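Local coordinates for 3-oxoadipate enol-lactonase (Burkholderia xenovorans, PDB 2XUA) that hydrolyses the enol-lactone of 3-oxoadipate in catechol metabolism, using an alpha/beta hydrolase fold with a divergent cap domain, at the interface of chains A and B. Residues are numbered along the deposited sequence; one frame, centred on the assembly and turned at random. Chains: chain A/B, 3-oxoadipate enol-lactonase.

The interface of chains A and B. Residues chain A 17-19, 22, 57; chain B 148, 176, 180.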
ATOM      1  N   ARG A  17      11.860  -3.576   3.574  1.00 21.14           N
ATOM      2  CA  ARG A  17      11.896  -2.143   3.374  1.00 20.16           C
ATOM      3  C   ARG A  17      12.584  -1.532   4.573  1.00 22.00           C
ATOM      4  O   ARG A  17      12.203  -1.820   5.737  1.00 22.01           O
ATOM      5  CB  ARG A  17      10.477  -1.564   3.220  1.00 21.39           C
ATOM      6  CG  ARG A  17      10.473   0.018   3.160  1.00 20.45           C
ATOM      7  CD  ARG A  17       9.217   0.630   2.555  1.00 23.97           C
ATOM      8  NE  ARG A  17       8.897   0.147   1.212  1.00 25.62           N
ATOM      9  CZ  ARG A  17       7.770   0.456   0.570  1.00 22.37           C
ATOM     10  NH1 ARG A  17       6.857   1.237   1.151  1.00 22.37           N
ATOM     11  NH2 ARG A  17       7.535  -0.044  -0.636  1.00 21.68           N
ATOM     12  N   ILE A  18      13.603  -0.704   4.315  1.00 20.44           N
ATOM     13  CA  ILE A  18      14.352  -0.092   5.397  1.00 19.68           C
ATOM     14  C   ILE A  18      14.076   1.441   5.469  1.00 20.93           C
ATOM     15  O   ILE A  18      14.017   2.098   4.445  1.00 18.96           O
ATOM     16  CB  ILE A  18      15.893  -0.361   5.209  1.00 19.07           C
ATOM     17  CG1 ILE A  18      16.228  -1.876   5.327  1.00 19.91           C
ATOM     18  CG2 ILE A  18      16.684   0.503   6.153  1.00 18.55           C
ATOM     19  CD1 ILE A  18      17.711  -2.282   5.050  1.00 26.61           C
ATOM     20  N   ASP A  19      13.877   1.994   6.666  1.00 21.03           N
ATOM     21  CA  ASP A  19      13.782   3.431   6.863  1.00 22.27           C
ATOM     22  C   ASP A  19      14.733   3.842   7.964  1.00 23.53           C
ATOM     23  O   ASP A  19      15.197   3.024   8.702  1.00 22.20           O
ATOM     24  CB  ASP A  19      12.358   3.906   7.217  1.00 22.85           C
ATOM     25  CG  ASP A  19      11.383   3.645   6.097  1.00 22.12           C
ATOM     26  OD1 ASP A  19      11.162   4.554   5.259  1.00 20.89           O
ATOM     27  OD2 ASP A  19      10.905   2.498   6.018  1.00 18.37           O
ATOM     28  N   ARG A  22      20.429   5.245   7.469  1.00 45.51           N
ATOM     29  CA  ARG A  22      21.174   4.085   7.063  1.00 47.12           C
ATOM     30  C   ARG A  22      22.708   4.189   7.326  1.00 48.11           C
ATOM     31  O   ARG A  22      23.324   3.246   7.797  1.00 47.93           O
ATOM     32  CB  ARG A  22      20.823   3.711   5.624  1.00 47.69           C
ATOM     33  CG  ARG A  22      19.390   3.179   5.477  1.00 48.80           C
ATOM     34  CD  ARG A  22      19.071   2.705   4.031  1.00 48.85           C
ATOM     35  NE  ARG A  22      17.657   2.759   3.662  1.00 47.51           N
ATOM     36  CZ  ARG A  22      17.150   2.246   2.535  1.00 48.48           C
ATOM     37  NH1 ARG A  22      17.953   1.662   1.651  1.00 43.06           N
ATOM     38  NH2 ARG A  22      15.832   2.314   2.278  1.00 41.29           N
ATOM     39  N   ARG A  57      11.140  -3.368   7.915  1.00 18.10           N
ATOM     40  CA  ARG A  57       9.837  -3.980   7.708  1.00 16.66           C
ATOM     41  C   ARG A  57       9.958  -5.015   6.653  1.00 17.94           C
ATOM     42  O   ARG A  57      10.896  -4.994   5.819  1.00 18.81           O
ATOM     43  CB  ARG A  57       8.795  -2.941   7.261  1.00 16.16           C
ATOM     44  CG  ARG A  57       8.370  -1.988   8.341  1.00 15.90           C
ATOM     45  CD  ARG A  57       7.396  -1.056   7.617  1.00 15.75           C
ATOM     46  NE  ARG A  57       8.147   0.006   6.886  1.00 11.49           N
ATOM     47  CZ  ARG A  57       7.595   0.837   6.013  1.00 15.79           C
ATOM     48  NH1 ARG A  57       6.321   0.699   5.685  1.00 13.82           N
ATOM     49  NH2 ARG A  57       8.311   1.827   5.477  1.00 14.23           N
TER
ATOM     50  N   HIS B 148      12.935  11.758   0.373  1.00 26.24           N
ATOM     51  CA  HIS B 148      12.465  12.334   1.640  1.00 28.39           C
ATOM     52  C   HIS B 148      12.380  13.837   1.576  1.00 28.78           C
ATOM     53  O   HIS B 148      11.388  14.452   1.998  1.00 27.26           O
ATOM     54  CB  HIS B 148      13.358  11.857   2.803  1.00 30.58           C
ATOM     55  CG  HIS B 148      12.907  10.543   3.394  1.00 34.27           C
ATOM     56  ND1 HIS B 148      13.389   9.317   2.961  1.00 36.95           N
ATOM     57  CD2 HIS B 148      11.982  10.266   4.352  1.00 36.36           C
ATOM     58  CE1 HIS B 148      12.796   8.348   3.638  1.00 36.21           C
ATOM     59  NE2 HIS B 148      11.936   8.895   4.484  1.00 34.91           N
ATOM     60  N   ASP B 176       4.509   6.959   2.519  1.00 16.95           N
ATOM     61  CA  ASP B 176       5.439   5.800   2.512  1.00 18.05           C
ATOM     62  C   ASP B 176       5.688   5.375   1.092  1.00 16.80           C
ATOM     63  O   ASP B 176       6.821   5.028   0.728  1.00 16.46           O
ATOM     64  CB  ASP B 176       4.915   4.612   3.349  1.00 18.18           C
ATOM     65  CG  ASP B 176       6.001   3.555   3.654  1.00 20.97           C
ATOM     66  OD1 ASP B 176       7.109   3.944   4.050  1.00 20.48           O
ATOM     67  OD2 ASP B 176       5.743   2.323   3.488  1.00 25.20           O
ATOM     68  N   HIS B 180       9.478   5.832  -0.985  1.00 14.71           N
ATOM     69  CA  HIS B 180      10.158   4.636  -1.406  1.00 15.40           C
ATOM     70  C   HIS B 180      10.124   4.449  -2.909  1.00 15.93           C
ATOM     71  O   HIS B 180      10.603   3.430  -3.420  1.00 15.17           O
ATOM     72  CB  HIS B 180       9.616   3.431  -0.637  1.00 16.68           C
ATOM     73  CG  HIS B 180      10.147   3.414   0.763  1.00 18.06           C
ATOM     74  ND1 HIS B 180      11.369   2.861   1.069  1.00 18.89           N
ATOM     75  CD2 HIS B 180       9.700   4.008   1.895  1.00 18.32           C
ATOM     76  CE1 HIS B 180      11.629   3.081   2.348  1.00 23.25           C
ATOM     77  NE2 HIS B 180      10.637   3.781   2.867  1.00 21.32           N
TER
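A:Arg57 and B:Asp176 meet tip to tip across the two-fold interface, guanidinium against carboxylate. Both terminal nitrogens of the arginine engage the carboxylate, one to each oxygen: A:Arg57 NH1 donates to B:Asp176 OD2, and A:Arg57 NH2 donates to B:Asp176 OD1 at 2.8 Å. Arginine suits the place because NH2 has a further N-H to spare. The two planes are markedly twisted, and while OD1 is met on its syn side, OD2 is approached from above the carboxylate plane. A:Arg17 NH1 reaches B:Asp176 OD2 from the opposite face, also at 2.8 Å, giving this oxygen two charged donors. An aspartate at B:Asp176, within helix 168-179, is short and rigid enough to hold its carboxylate between two arginines that come from strands 13-19 and 54-58.

A:Arg17 does a second job on the way. Its CG is anti to the backbone N (chi1 174°), and the nearly extended chain brings A:Arg17 CD over the B:His180 ring face, 3.3 Å from the centroid. The bend at chi3 then turns the guanidinium along the imidazole, the planes 9° apart, with B:His180 CB above its centre. Arginine's methylenes cover an aromatic face while its tip still reaches a carboxylate.

Histidine offers both that flat face and an N-H at its edge. B:His180 NE2 donates to the carboxylate oxygen OD1 of A:Asp19 over 2.6 Å, with the acceptor in the ring plane and the carboxylate turned steeply, 76°, against it. A:Asp19 has a second oxygen for another donor: A:Asp19 OD2 takes a bond of 2.7 Å from A:Arg57 NH2, so this nitrogen serves both aspartates and ties the two clusters together. The nearby carboxylate may favour a protonated B:His180, partly offset by the neighbouring arginines.

Face packing and charge pairing thus fix B:His180 and B:Asp176 against the chain A strands. Repeated by symmetry, this patch probably helps to hold the two enzyme copies together as a dimer, although the structure alone does not prove that assembly.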